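Local atomic coordinates of oxidoreductase (Azotobacter vinelandii, PDB entry 7D5M), a protein that binds NAD and, as a homologue of inositol dehydrogenase, probably carries out NAD-dependent oxidation or reduction of a sugar-like or polyol substrate. Residues 12-18 with 85-91; 41-46 with 62-68; 109-115 with 136-142. All coordinates share one frame; numbering follows the deposited sequence.

Interaction 1 of 3, residues 12-18 with 85-91; sequences IRWAMVG and IQAVSVA. With NAD (nicotinamide-adenine-dinucleotide), chain B.
W14 lies along its neighbouring strand, and its NE1 donates to S89 OG over 2.9 Å, in the ring plane though bent at the hydrogen (146°). Having CG anti to the backbone N (chi1 -178°) carries the ring forward past A87 O (W14 CD1 to A87 O 3.6 Å) to S89, whose OG also bonds Y337. On the other face of the sheet the packing is close and apolar, A15 CB sitting 3.7 Å from I85 CD1 and V17 CG2 equally near V88 CG2. The two chains are neighbouring inner strands of the parallel sheet in the NAD-binding Rossmann fold, laced by bonds such as S89 N to A15 O (2.9 Å). An alanine in place of W14 is likely to open a gap beside A87 and leave S89 OG with Y337 but without its indole donor. At the partly exposed end, R13 and Q86 take over: their guanidinium and amide planes stack 14° apart, while Q86 OE1 receives R13 N in its carbonyl plane at 2.9 Å. R13 NE turns to G84 O.

Interaction 2 of 3, residues 41-46 with 62-68; sequences LVAGAF and VDPQRCY. With NAD (nicotinamide-adenine-dinucleotide), chain B.
Strand-to-loop packing joins residues 41-46, on strand 39-45 at the edge of the Rossmann sheet within this chain, to the loop 62-68 that links helices 50-59 and 71-78. The backbones meet in a single bridge at G44 and C67: G44 N donates to R66 O (3.0 Å) in its carbonyl plane, and Y68 N returns to G44 O at 2.9 Å. V62 supplies much of the apolar contact. Its CG2 meets L41 CG at 3.9 Å, the two side chains crossing at about a right angle, and also touches F46 CZ, while CG1 rests by the backbone of V42 and A43. F46 folds back so that one ring face lies against G44 CA. This end of the strand lines the NAD pocket, A45 O coming to 3.4 Å from NAD C2A. R66 runs alongside V42, its chain bent at chi3 (88°) so that V42 O lies over one face of the guanidinium; its far end is held by a salt bridge to E78, which also accepts from Y68 OH. D63 OD1 takes the N-H of Q65 in an Asx turn. A bridging water ties the two segments together, giving a hydrogen bond to V42 O at 2.7 Å and accepting one from D63 N at 3.0 Å.

Interaction 3 of 3, residues 109-115 with 136-142; sequences LHVVCEK and RVVGVTY. With NAD (nicotinamide-adenine-dinucleotide), chain B.
A beta-alpha-beta unit of the Rossmann fold brings strand 110-113 beside strand 138-140, parallel and joined through helix 121-133; its C-terminal end enters the NAD pocket. V111 N reaches V137 O at 3.0 Å and C113 N reaches G139 O at 2.8 Å. At the far end the R136 guanidinium lies flat on the H110 imidazole, centres 3.9 Å apart and planes at 25°. H110 ND1 accepts V137 N in the ring plane, and its NE2 bonds E348, which also forms a salt bridge with R136 NH1; that nitrogen bonds G108 O as well, so ring and guanidinium are both held. Beside the cofactor, K115 sends NZ to D205 O while its side chain crosses that of Y142 at about a right angle. E114 CG lies 3.1 Å from NAD O4D; the bend beyond it at chi2 (-52°) turns the carboxylate to T141, OE1 being 3.1 Å from NAD C2N. OE2 is held by H29, and OE1 takes two donors: K115 N on the anti lone pair, and T141 OG1 at 2.6 Å from above the carboxylate plane.

In the fold
Five of the six segments lie on one parallel Rossmann sheet in the strand order 39-45, 12-16, 87-91, 110-113, 138-140; the loop 62-68 flanks its edge strand. Interactions 1 and 2 meet where strands 12-16 and 39-45 pair: G18 N probably bonds A45 O, and M16 O probably accepts A45 N, each at 2.9 Å. On the other flank interaction 1 meets interaction 3, where V90 N probably donates to V112 O at 2.8 Å. Interactions 2 and 3 do not touch; their centres lie about 19 Å apart. All three reach NAD at the C-terminal ends of the strands: interaction 2 and V17 and G18 of interaction 1 lie by the adenosine half, whereas E114, K115 and T141 of interaction 3 lie by the nicotinamide half.

Interaction 1 of 3, residues 12-18 with 85-91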
loop_
_atom_site.group_PDB
_atom_site.type_symbol
_atom_site.label_atom_id
_atom_site.label_comp_id
_atom_site.label_asym_id
_atom_site.label_seq_id
_atom_site.Cartn_x
_atom_site.Cartn_y
_atom_site.Cartn_z
ATOM N N ILE A 12 -11.043 40.745 1.663
ATOM C CA ILE A 12 -10.361 41.429 2.800
ATOM C C ILE A 12 -9.097 42.097 2.240
ATOM O O ILE A 12 -8.288 41.413 1.574
ATOM C CB ILE A 12 -10.022 40.441 3.935
ATOM C CG1 ILE A 12 -11.236 39.676 4.482
ATOM C CG2 ILE A 12 -9.257 41.152 5.045
ATOM C CD1 ILE A 12 -12.291 40.519 5.140
ATOM N N ARG A 13 -8.900 43.383 2.507
ATOM C CA ARG A 13 -7.663 44.090 2.097
ATOM C C ARG A 13 -6.520 43.569 2.976
ATOM O O ARG A 13 -6.649 43.611 4.220
ATOM C CB ARG A 13 -7.873 45.606 2.172
ATOM C CG ARG A 13 -8.949 46.110 1.220
ATOM C CD ARG A 13 -9.060 47.624 1.213
ATOM N NE ARG A 13 -9.271 48.207 2.530
ATOM C CZ ARG A 13 -10.452 48.439 3.109
ATOM N NH1 ARG A 13 -11.585 48.121 2.506
ATOM N NH2 ARG A 13 -10.495 48.977 4.311
ATOM N N TRP A 14 -5.458 43.067 2.354
ATOM C CA TRP A 14 -4.511 42.133 3.013
ATOM C C TRP A 14 -3.051 42.475 2.715
ATOM O O TRP A 14 -2.717 42.918 1.600
ATOM C CB TRP A 14 -4.888 40.711 2.588
ATOM C CG TRP A 14 -4.094 39.593 3.182
ATOM C CD1 TRP A 14 -3.996 39.227 4.496
ATOM C CD2 TRP A 14 -3.367 38.605 2.432
ATOM N NE1 TRP A 14 -3.217 38.101 4.611
ATOM C CE2 TRP A 14 -2.824 37.696 3.358
ATOM C CE3 TRP A 14 -3.101 38.426 1.069
ATOM C CZ2 TRP A 14 -2.024 36.624 2.954
ATOM C CZ3 TRP A 14 -2.320 37.363 0.672
ATOM C CH2 TRP A 14 -1.797 36.474 1.605
ATOM N N ALA A 15 -2.197 42.213 3.703
ATOM C CA ALA A 15 -0.732 42.315 3.619
ATOM C C ALA A 15 -0.101 41.037 4.169
ATOM O O ALA A 15 -0.731 40.316 4.983
ATOM C CB ALA A 15 -0.252 43.512 4.392
ATOM N N MET A 16 1.137 40.800 3.762
ATOM C CA MET A 16 2.022 39.808 4.404
ATOM C C MET A 16 3.198 40.539 5.040
ATOM O O MET A 16 3.630 41.581 4.504
ATOM C CB MET A 16 2.521 38.776 3.396
ATOM C CG MET A 16 1.431 37.825 2.975
ATOM S SD MET A 16 2.136 36.374 2.159
ATOM C CE MET A 16 2.822 35.506 3.568
ATOM N N VAL A 17 3.651 40.022 6.176
ATOM C CA VAL A 17 4.997 40.320 6.735
ATOM C C VAL A 17 5.793 39.024 6.645
ATOM O O VAL A 17 5.327 38.005 7.191
ATOM C CB VAL A 17 4.924 40.856 8.174
ATOM C CG1 VAL A 17 6.298 41.284 8.667
ATOM C CG2 VAL A 17 3.943 42.005 8.292
ATOM N N GLY A 18 6.912 39.069 5.923
ATOM C CA GLY A 18 7.681 37.871 5.552
ATOM C C GLY A 18 7.032 37.201 4.358
ATOM O O GLY A 18 6.240 37.858 3.664
ATOM N N ILE A 85 -4.985 48.208 4.545
ATOM C CA ILE A 85 -5.203 46.780 4.902
ATOM C C ILE A 85 -6.145 46.675 6.100
ATOM O O ILE A 85 -6.182 47.582 6.952
ATOM C CB ILE A 85 -3.869 46.055 5.157
ATOM C CG1 ILE A 85 -3.061 46.709 6.284
ATOM C CG2 ILE A 85 -3.094 45.955 3.853
ATOM C CD1 ILE A 85 -1.860 45.894 6.751
ATOM N N GLN A 86 -6.866 45.564 6.159
ATOM C CA GLN A 86 -7.763 45.194 7.273
ATOM C C GLN A 86 -7.180 43.998 8.015
ATOM O O GLN A 86 -7.620 43.748 9.151
ATOM C CB GLN A 86 -9.133 44.845 6.711
ATOM C CG GLN A 86 -9.787 46.023 6.010
ATOM C CD GLN A 86 -10.965 45.565 5.195
ATOM O OE1 GLN A 86 -10.815 44.829 4.222
ATOM N NE2 GLN A 86 -12.148 45.993 5.607
ATOM N N ALA A 87 -6.274 43.259 7.361
ATOM C CA ALA A 87 -5.703 42.018 7.911
ATOM C C ALA A 87 -4.283 41.807 7.390
ATOM O O ALA A 87 -3.909 42.352 6.327
ATOM C CB ALA A 87 -6.614 40.860 7.593
ATOM N N VAL A 88 -3.501 41.053 8.157
ATOM C CA VAL A 88 -2.076 40.787 7.842
ATOM C C VAL A 88 -1.768 39.331 8.198
ATOM O O VAL A 88 -2.193 38.873 9.272
ATOM C CB VAL A 88 -1.147 41.793 8.550
ATOM C CG1 VAL A 88 -1.299 41.764 10.061
ATOM C CG2 VAL A 88 0.301 41.597 8.138
ATOM N N SER A 89 -1.070 38.635 7.302
ATOM C CA SER A 89 -0.501 37.303 7.580
ATOM C C SER A 89 0.971 37.445 7.969
ATOM O O SER A 89 1.735 38.114 7.234
ATOM C CB SER A 89 -0.701 36.384 6.416
ATOM O OG SER A 89 -2.075 36.073 6.323
ATOM N N VAL A 90 1.356 36.792 9.067
ATOM C CA VAL A 90 2.727 36.877 9.642
ATOM C C VAL A 90 3.458 35.567 9.316
ATOM O O VAL A 90 3.102 34.519 9.874
ATOM C CB VAL A 90 2.668 37.159 11.153
ATOM C CG1 VAL A 90 4.059 37.232 11.761
ATOM C CG2 VAL A 90 1.868 38.412 11.468
ATOM N N ALA A 91 4.423 35.625 8.406
ATOM C CA ALA A 91 5.166 34.441 7.916
ATOM C C ALA A 91 6.660 34.692 8.081
ATOM O O ALA A 91 7.442 34.226 7.241
ATOM C CB ALA A 91 4.799 34.160 6.485
HETATM P PA NAD B . 12.007 31.145 5.795
HETATM O O1A NAD B . 13.290 31.459 6.499
HETATM O O2A NAD B . 11.984 30.198 4.638
HETATM O O5B NAD B . 11.320 32.528 5.351
HETATM C C5B NAD B . 11.399 33.740 6.163
HETATM C C4B NAD B . 10.921 34.894 5.316
HETATM O O4B NAD B . 10.622 36.042 6.152
HETATM C C3B NAD B . 11.932 35.406 4.281
HETATM O O3B NAD B . 11.242 35.871 3.130
HETATM C C2B NAD B . 12.616 36.544 5.046
HETATM O O2B NAD B . 13.255 37.500 4.231
HETATM C C1B NAD B . 11.398 37.146 5.731
HETATM N N9A NAD B . 11.687 37.950 6.909
HETATM C C8A NAD B . 12.516 37.608 7.945
HETATM N N7A NAD B . 12.529 38.495 8.909
HETATM C C5A NAD B . 11.639 39.472 8.494
HETATM C C6A NAD B . 11.207 40.670 9.097
HETATM N N6A NAD B . 11.613 41.083 10.301
HETATM N N1A NAD B . 10.297 41.413 8.420
HETATM C C2A NAD B . 9.891 40.984 7.215
HETATM N N3A NAD B . 10.217 39.870 6.557
HETATM C C4A NAD B . 11.108 39.147 7.260
HETATM O O3 NAD B . 10.935 30.580 6.868
HETATM P PN NAD B . 9.656 29.612 6.627
HETATM O O1N NAD B . 10.104 28.177 6.616
HETATM O O2N NAD B . 8.875 30.130 5.457
HETATM O O5D NAD B . 8.824 29.829 7.980
HETATM C C5D NAD B . 8.313 31.110 8.355
HETATM C C4D NAD B . 7.300 30.857 9.437
HETATM O O4D NAD B . 6.296 29.941 8.929
HETATM C C3D NAD B . 7.872 30.189 10.693
HETATM O O3D NAD B . 7.196 30.676 11.838
HETATM C C2D NAD B . 7.587 28.701 10.455
HETATM O O2D NAD B . 7.484 27.951 11.656
HETATM C C1D NAD B . 6.228 28.786 9.756
HETATM N N1N NAD B . 5.896 27.612 8.894
HETATM C C2N NAD B . 4.680 26.983 9.060
HETATM C C3N NAD B . 4.355 25.852 8.309
HETATM C C7N NAD B . 2.944 25.317 8.435
HETATM O O7N NAD B . 2.084 26.026 8.970
HETATM N N7N NAD B . 2.693 24.113 7.931
HETATM C C4N NAD B . 5.329 25.290 7.478
HETATM C C5N NAD B . 6.560 25.929 7.334
HETATM C C6N NAD B . 6.753 27.155 7.932
#

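Interaction 2 of 3, residues 41-46 with 62-68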
loop_
_atom_site.group_PDB
_atom_site.type_symbol
_atom_site.label_atom_id
_atom_site.label_comp_id
_atom_site.label_asym_id
_atom_site.label_seq_id
_atom_site.Cartn_x
_atom_site.Cartn_y
_atom_site.Cartn_z
ATOM N N LEU A 41 -4.188 40.965 -1.980
ATOM C CA LEU A 41 -2.832 41.364 -1.539
ATOM C C LEU A 41 -2.524 42.757 -2.094
ATOM O O LEU A 41 -2.221 42.882 -3.310
ATOM C CB LEU A 41 -1.799 40.345 -2.017
ATOM C CG LEU A 41 -0.362 40.642 -1.591
ATOM C CD1 LEU A 41 -0.233 40.590 -0.079
ATOM C CD2 LEU A 41 0.604 39.679 -2.256
ATOM N N VAL A 42 -2.599 43.764 -1.231
ATOM C CA VAL A 42 -2.476 45.194 -1.649
ATOM C C VAL A 42 -1.216 45.819 -1.048
ATOM O O VAL A 42 -0.889 46.943 -1.455
ATOM C CB VAL A 42 -3.743 45.988 -1.284
ATOM C CG1 VAL A 42 -4.950 45.415 -2.002
ATOM C CG2 VAL A 42 -3.980 46.046 0.218
ATOM N N ALA A 43 -0.516 45.132 -0.144
ATOM C CA ALA A 43 0.652 45.705 0.565
ATOM C C ALA A 43 1.468 44.595 1.224
ATOM O O ALA A 43 0.978 43.470 1.329
ATOM C CB ALA A 43 0.190 46.706 1.594
ATOM N N GLY A 44 2.691 44.906 1.642
ATOM C CA GLY A 44 3.492 43.925 2.385
ATOM C C GLY A 44 4.794 44.496 2.893
ATOM O O GLY A 44 5.265 45.525 2.361
ATOM N N ALA A 45 5.347 43.845 3.913
ATOM C CA ALA A 45 6.769 43.956 4.305
ATOM C C ALA A 45 7.363 42.558 4.140
ATOM O O ALA A 45 7.384 41.789 5.108
ATOM C CB ALA A 45 6.909 44.483 5.706
ATOM N N PHE A 46 7.777 42.230 2.918
ATOM C CA PHE A 46 7.945 40.830 2.453
ATOM C C PHE A 46 9.281 40.223 2.894
ATOM O O PHE A 46 9.364 38.992 2.924
ATOM C CB PHE A 46 7.818 40.760 0.934
ATOM C CG PHE A 46 6.419 41.004 0.433
ATOM C CD1 PHE A 46 5.422 40.061 0.655
ATOM C CD2 PHE A 46 6.084 42.186 -0.205
ATOM C CE1 PHE A 46 4.128 40.289 0.212
ATOM C CE2 PHE A 46 4.788 42.416 -0.643
ATOM C CZ PHE A 46 3.813 41.464 -0.439
ATOM N N VAL A 62 2.001 44.033 -6.439
ATOM C CA VAL A 62 1.784 45.037 -5.356
ATOM C C VAL A 62 2.393 46.376 -5.788
ATOM O O VAL A 62 3.481 46.378 -6.370
ATOM C CB VAL A 62 2.364 44.560 -4.013
ATOM C CG1 VAL A 62 2.114 45.560 -2.892
ATOM C CG2 VAL A 62 1.807 43.197 -3.635
ATOM N N ASP A 63 1.685 47.464 -5.503
ATOM C CA ASP A 63 2.167 48.853 -5.689
ATOM C C ASP A 63 3.508 48.984 -4.978
ATOM O O ASP A 63 3.561 48.727 -3.779
ATOM C CB ASP A 63 1.131 49.817 -5.119
ATOM C CG ASP A 63 1.448 51.289 -5.296
ATOM O OD1 ASP A 63 2.616 51.621 -5.569
ATOM O OD2 ASP A 63 0.513 52.075 -5.160
ATOM N N PRO A 64 4.615 49.383 -5.657
ATOM C CA PRO A 64 5.922 49.489 -5.002
ATOM C C PRO A 64 5.899 50.407 -3.768
ATOM O O PRO A 64 6.641 50.167 -2.822
ATOM C CB PRO A 64 6.854 50.062 -6.090
ATOM C CG PRO A 64 5.916 50.654 -7.114
ATOM C CD PRO A 64 4.682 49.776 -7.077
ATOM N N GLN A 65 5.043 51.431 -3.788
ATOM C CA GLN A 65 4.879 52.375 -2.651
ATOM C C GLN A 65 4.157 51.697 -1.480
ATOM O O GLN A 65 4.184 52.258 -0.370
ATOM C CB GLN A 65 4.125 53.616 -3.116
ATOM C CG GLN A 65 4.997 54.577 -3.908
ATOM C CD GLN A 65 4.287 55.896 -4.090
ATOM O OE1 GLN A 65 3.391 56.025 -4.917
ATOM N NE2 GLN A 65 4.661 56.876 -3.284
ATOM N N ARG A 66 3.547 50.525 -1.685
ATOM C CA ARG A 66 2.898 49.762 -0.583
ATOM C C ARG A 66 3.720 48.507 -0.263
ATOM O O ARG A 66 3.196 47.623 0.436
ATOM C CB ARG A 66 1.454 49.410 -0.949
ATOM C CG ARG A 66 0.576 50.624 -1.200
ATOM C CD ARG A 66 -0.840 50.234 -1.550
ATOM N NE ARG A 66 -1.702 50.069 -0.387
ATOM C CZ ARG A 66 -3.002 49.794 -0.458
ATOM N NH1 ARG A 66 -3.575 49.657 -1.641
ATOM N NH2 ARG A 66 -3.724 49.650 0.638
ATOM N N CYS A 67 4.953 48.434 -0.764
ATOM C CA CYS A 67 5.992 47.483 -0.299
ATOM C C CYS A 67 6.851 48.230 0.719
ATOM O O CYS A 67 7.756 48.975 0.299
ATOM C CB CYS A 67 6.860 46.958 -1.432
ATOM S SG CYS A 67 5.915 46.085 -2.708
ATOM N N TYR A 68 6.535 48.079 1.999
ATOM C CA TYR A 68 7.168 48.835 3.105
ATOM C C TYR A 68 8.365 48.065 3.642
ATOM O O TYR A 68 8.430 46.841 3.527
ATOM C CB TYR A 68 6.140 49.104 4.196
ATOM C CG TYR A 68 4.890 49.798 3.718
ATOM C CD1 TYR A 68 4.827 51.181 3.622
ATOM C CD2 TYR A 68 3.758 49.075 3.377
ATOM C CE1 TYR A 68 3.680 51.826 3.192
ATOM C CE2 TYR A 68 2.599 49.710 2.956
ATOM C CZ TYR A 68 2.551 51.091 2.887
ATOM O OH TYR A 68 1.411 51.718 2.480
HETATM P PA NAD B . 12.007 31.145 5.795
HETATM O O1A NAD B . 13.290 31.459 6.499
HETATM O O2A NAD B . 11.984 30.198 4.638
HETATM O O5B NAD B . 11.320 32.528 5.351
HETATM C C5B NAD B . 11.399 33.740 6.163
HETATM C C4B NAD B . 10.921 34.894 5.316
HETATM O O4B NAD B . 10.622 36.042 6.152
HETATM C C3B NAD B . 11.932 35.406 4.281
HETATM O O3B NAD B . 11.242 35.871 3.130
HETATM C C2B NAD B . 12.616 36.544 5.046
HETATM O O2B NAD B . 13.255 37.500 4.231
HETATM C C1B NAD B . 11.398 37.146 5.731
HETATM N N9A NAD B . 11.687 37.950 6.909
HETATM C C8A NAD B . 12.516 37.608 7.945
HETATM N N7A NAD B . 12.529 38.495 8.909
HETATM C C5A NAD B . 11.639 39.472 8.494
HETATM C C6A NAD B . 11.207 40.670 9.097
HETATM N N6A NAD B . 11.613 41.083 10.301
HETATM N N1A NAD B . 10.297 41.413 8.420
HETATM C C2A NAD B . 9.891 40.984 7.215
HETATM N N3A NAD B . 10.217 39.870 6.557
HETATM C C4A NAD B . 11.108 39.147 7.260
HETATM O O3 NAD B . 10.935 30.580 6.868
HETATM P PN NAD B . 9.656 29.612 6.627
HETATM O O1N NAD B . 10.104 28.177 6.616
HETATM O O2N NAD B . 8.875 30.130 5.457
HETATM O O5D NAD B . 8.824 29.829 7.980
HETATM C C5D NAD B . 8.313 31.110 8.355
HETATM C C4D NAD B . 7.300 30.857 9.437
HETATM O O4D NAD B . 6.296 29.941 8.929
HETATM C C3D NAD B . 7.872 30.189 10.693
HETATM O O3D NAD B . 7.196 30.676 11.838
HETATM C C2D NAD B . 7.587 28.701 10.455
HETATM O O2D NAD B . 7.484 27.951 11.656
HETATM C C1D NAD B . 6.228 28.786 9.756
HETATM N N1N NAD B . 5.896 27.612 8.894
HETATM C C2N NAD B . 4.680 26.983 9.060
HETATM C C3N NAD B . 4.355 25.852 8.309
HETATM C C7N NAD B . 2.944 25.317 8.435
HETATM O O7N NAD B . 2.084 26.026 8.970
HETATM N N7N NAD B . 2.693 24.113 7.931
HETATM C C4N NAD B . 5.329 25.290 7.478
HETATM C C5N NAD B . 6.560 25.929 7.334
HETATM C C6N NAD B . 6.753 27.155 7.932
HETATM O O HOH W 1 -0.933 47.228 -4.132
#

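Interaction 3 of 3, residues 109-115 with 136-142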
loop_
_atom_site.group_PDB
_atom_site.type_symbol
_atom_site.label_atom_id
_atom_site.label_comp_id
_atom_site.label_asym_id
_atom_site.label_seq_id
_atom_site.Cartn_x
_atom_site.Cartn_y
_atom_site.Cartn_z
ATOM N N LEU A 109 -5.949 45.474 13.467
ATOM C CA LEU A 109 -5.922 44.553 12.302
ATOM C C LEU A 109 -6.234 43.125 12.762
ATOM O O LEU A 109 -5.795 42.735 13.851
ATOM C CB LEU A 109 -4.554 44.611 11.626
ATOM C CG LEU A 109 -4.128 45.976 11.093
ATOM C CD1 LEU A 109 -2.708 45.908 10.552
ATOM C CD2 LEU A 109 -5.087 46.470 10.015
ATOM N N HIS A 110 -6.955 42.368 11.931
ATOM C CA HIS A 110 -7.046 40.895 12.053
ATOM C C HIS A 110 -5.710 40.292 11.620
ATOM O O HIS A 110 -4.988 40.914 10.815
ATOM C CB HIS A 110 -8.207 40.333 11.233
ATOM C CG HIS A 110 -9.514 40.963 11.547
ATOM N ND1 HIS A 110 -10.211 40.679 12.699
ATOM C CD2 HIS A 110 -10.248 41.857 10.855
ATOM C CE1 HIS A 110 -11.343 41.350 12.687
ATOM N NE2 HIS A 110 -11.377 42.099 11.572
ATOM N N VAL A 111 -5.388 39.128 12.162
ATOM C CA VAL A 111 -4.070 38.489 11.935
ATOM C C VAL A 111 -4.283 37.026 11.568
ATOM O O VAL A 111 -5.180 36.364 12.145
ATOM C CB VAL A 111 -3.155 38.634 13.168
ATOM C CG1 VAL A 111 -1.795 37.989 12.925
ATOM C CG2 VAL A 111 -2.999 40.091 13.575
ATOM N N VAL A 112 -3.470 36.551 10.628
ATOM C CA VAL A 112 -3.168 35.104 10.480
ATOM C C VAL A 112 -1.694 34.938 10.823
ATOM O O VAL A 112 -0.837 35.494 10.105
ATOM C CB VAL A 112 -3.488 34.569 9.080
ATOM C CG1 VAL A 112 -3.160 33.087 8.998
ATOM C CG2 VAL A 112 -4.941 34.828 8.705
ATOM N N CYS A 113 -1.414 34.232 11.911
ATOM C CA CYS A 113 -0.043 34.099 12.448
ATOM C C CYS A 113 0.456 32.685 12.184
ATOM O O CYS A 113 -0.262 31.715 12.466
ATOM C CB CYS A 113 0.034 34.432 13.930
ATOM S SG CYS A 113 1.747 34.502 14.533
ATOM N N GLU A 114 1.643 32.591 11.605
ATOM C CA GLU A 114 2.322 31.293 11.420
ATOM C C GLU A 114 2.585 30.665 12.784
ATOM O O GLU A 114 2.826 31.399 13.761
ATOM C CB GLU A 114 3.608 31.464 10.629
ATOM C CG GLU A 114 3.440 31.082 9.194
ATOM C CD GLU A 114 2.840 29.703 8.969
ATOM O OE1 GLU A 114 2.548 28.981 9.961
ATOM O OE2 GLU A 114 2.646 29.367 7.815
ATOM N N LYS A 115 2.490 29.339 12.856
ATOM C CA LYS A 115 2.821 28.605 14.100
ATOM C C LYS A 115 4.337 28.662 14.275
ATOM O O LYS A 115 5.064 28.657 13.289
ATOM C CB LYS A 115 2.265 27.181 14.039
ATOM C CG LYS A 115 2.753 26.357 12.858
ATOM C CD LYS A 115 2.816 24.879 13.155
ATOM C CE LYS A 115 4.200 24.395 13.540
ATOM N NZ LYS A 115 5.189 24.670 12.468
ATOM N N ARG A 136 -10.363 41.202 17.588
ATOM C CA ARG A 136 -9.708 40.795 16.325
ATOM C C ARG A 136 -9.722 39.268 16.243
ATOM O O ARG A 136 -9.621 38.600 17.283
ATOM C CB ARG A 136 -8.270 41.323 16.235
ATOM C CG ARG A 136 -8.121 42.835 16.357
ATOM C CD ARG A 136 -8.779 43.646 15.251
ATOM N NE ARG A 136 -10.230 43.746 15.389
ATOM C CZ ARG A 136 -11.059 44.204 14.460
ATOM N NH1 ARG A 136 -10.585 44.666 13.315
ATOM N NH2 ARG A 136 -12.363 44.210 14.684
ATOM N N VAL A 137 -9.871 38.762 15.027
ATOM C CA VAL A 137 -9.653 37.331 14.674
ATOM C C VAL A 137 -8.145 37.112 14.567
ATOM O O VAL A 137 -7.474 37.938 13.934
ATOM C CB VAL A 137 -10.360 36.985 13.357
ATOM C CG1 VAL A 137 -10.032 35.574 12.907
ATOM C CG2 VAL A 137 -11.862 37.189 13.466
ATOM N N VAL A 138 -7.635 36.049 15.184
ATOM C CA VAL A 138 -6.250 35.557 14.937
ATOM C C VAL A 138 -6.367 34.120 14.429
ATOM O O VAL A 138 -6.650 33.227 15.239
ATOM C CB VAL A 138 -5.349 35.655 16.184
ATOM C CG1 VAL A 138 -3.971 35.061 15.921
ATOM C CG2 VAL A 138 -5.209 37.094 16.662
ATOM N N GLY A 139 -6.180 33.910 13.126
ATOM C CA GLY A 139 -6.036 32.550 12.576
ATOM C C GLY A 139 -4.634 32.038 12.832
ATOM O O GLY A 139 -3.704 32.865 12.872
ATOM N N VAL A 140 -4.476 30.726 12.997
ATOM C CA VAL A 140 -3.142 30.079 13.101
ATOM C C VAL A 140 -3.087 28.970 12.046
ATOM O O VAL A 140 -4.056 28.205 11.929
ATOM C CB VAL A 140 -2.867 29.582 14.529
ATOM C CG1 VAL A 140 -1.517 28.908 14.643
ATOM C CG2 VAL A 140 -2.971 30.721 15.525
ATOM N N THR A 141 -2.003 28.900 11.273
ATOM C CA THR A 141 -1.957 28.047 10.051
ATOM C C THR A 141 -1.573 26.614 10.429
ATOM O O THR A 141 -0.565 26.088 9.905
ATOM C CB THR A 141 -1.120 28.702 8.945
ATOM O OG1 THR A 141 -0.013 29.376 9.517
ATOM C CG2 THR A 141 -1.905 29.720 8.152
ATOM N N TYR A 142 -2.418 25.965 11.236
ATOM C CA TYR A 142 -2.445 24.489 11.381
ATOM C C TYR A 142 -3.146 23.929 10.138
ATOM O O TYR A 142 -4.308 23.500 10.206
ATOM C CB TYR A 142 -3.137 24.091 12.681
ATOM C CG TYR A 142 -2.340 24.364 13.929
ATOM C CD1 TYR A 142 -1.129 23.731 14.165
ATOM C CD2 TYR A 142 -2.820 25.223 14.905
ATOM C CE1 TYR A 142 -0.405 23.957 15.327
ATOM C CE2 TYR A 142 -2.114 25.457 16.072
ATOM C CZ TYR A 142 -0.908 24.815 16.290
ATOM O OH TYR A 142 -0.192 25.027 17.436
HETATM P PA NAD B . 12.007 31.145 5.795
HETATM O O1A NAD B . 13.290 31.459 6.499
HETATM O O2A NAD B . 11.984 30.198 4.638
HETATM O O5B NAD B . 11.320 32.528 5.351
HETATM C C5B NAD B . 11.399 33.740 6.163
HETATM C C4B NAD B . 10.921 34.894 5.316
HETATM O O4B NAD B . 10.622 36.042 6.152
HETATM C C3B NAD B . 11.932 35.406 4.281
HETATM O O3B NAD B . 11.242 35.871 3.130
HETATM C C2B NAD B . 12.616 36.544 5.046
HETATM O O2B NAD B . 13.255 37.500 4.231
HETATM C C1B NAD B . 11.398 37.146 5.731
HETATM N N9A NAD B . 11.687 37.950 6.909
HETATM C C8A NAD B . 12.516 37.608 7.945
HETATM N N7A NAD B . 12.529 38.495 8.909
HETATM C C5A NAD B . 11.639 39.472 8.494
HETATM C C6A NAD B . 11.207 40.670 9.097
HETATM N N6A NAD B . 11.613 41.083 10.301
HETATM N N1A NAD B . 10.297 41.413 8.420
HETATM C C2A NAD B . 9.891 40.984 7.215
HETATM N N3A NAD B . 10.217 39.870 6.557
HETATM C C4A NAD B . 11.108 39.147 7.260
HETATM O O3 NAD B . 10.935 30.580 6.868
HETATM P PN NAD B . 9.656 29.612 6.627
HETATM O O1N NAD B . 10.104 28.177 6.616
HETATM O O2N NAD B . 8.875 30.130 5.457
HETATM O O5D NAD B . 8.824 29.829 7.980
HETATM C C5D NAD B . 8.313 31.110 8.355
HETATM C C4D NAD B . 7.300 30.857 9.437
HETATM O O4D NAD B . 6.296 29.941 8.929
HETATM C C3D NAD B . 7.872 30.189 10.693
HETATM O O3D NAD B . 7.196 30.676 11.838
HETATM C C2D NAD B . 7.587 28.701 10.455
HETATM O O2D NAD B . 7.484 27.951 11.656
HETATM C C1D NAD B . 6.228 28.786 9.756
HETATM N N1N NAD B . 5.896 27.612 8.894
HETATM C C2N NAD B . 4.680 26.983 9.060
HETATM C C3N NAD B . 4.355 25.852 8.309
HETATM C C7N NAD B . 2.944 25.317 8.435
HETATM O O7N NAD B . 2.084 26.026 8.970
HETATM N N7N NAD B . 2.693 24.113 7.931
HETATM C C4N NAD B . 5.329 25.290 7.478
HETATM C C5N NAD B . 6.560 25.929 7.334
HETATM C C6N NAD B . 6.753 27.155 7.932
#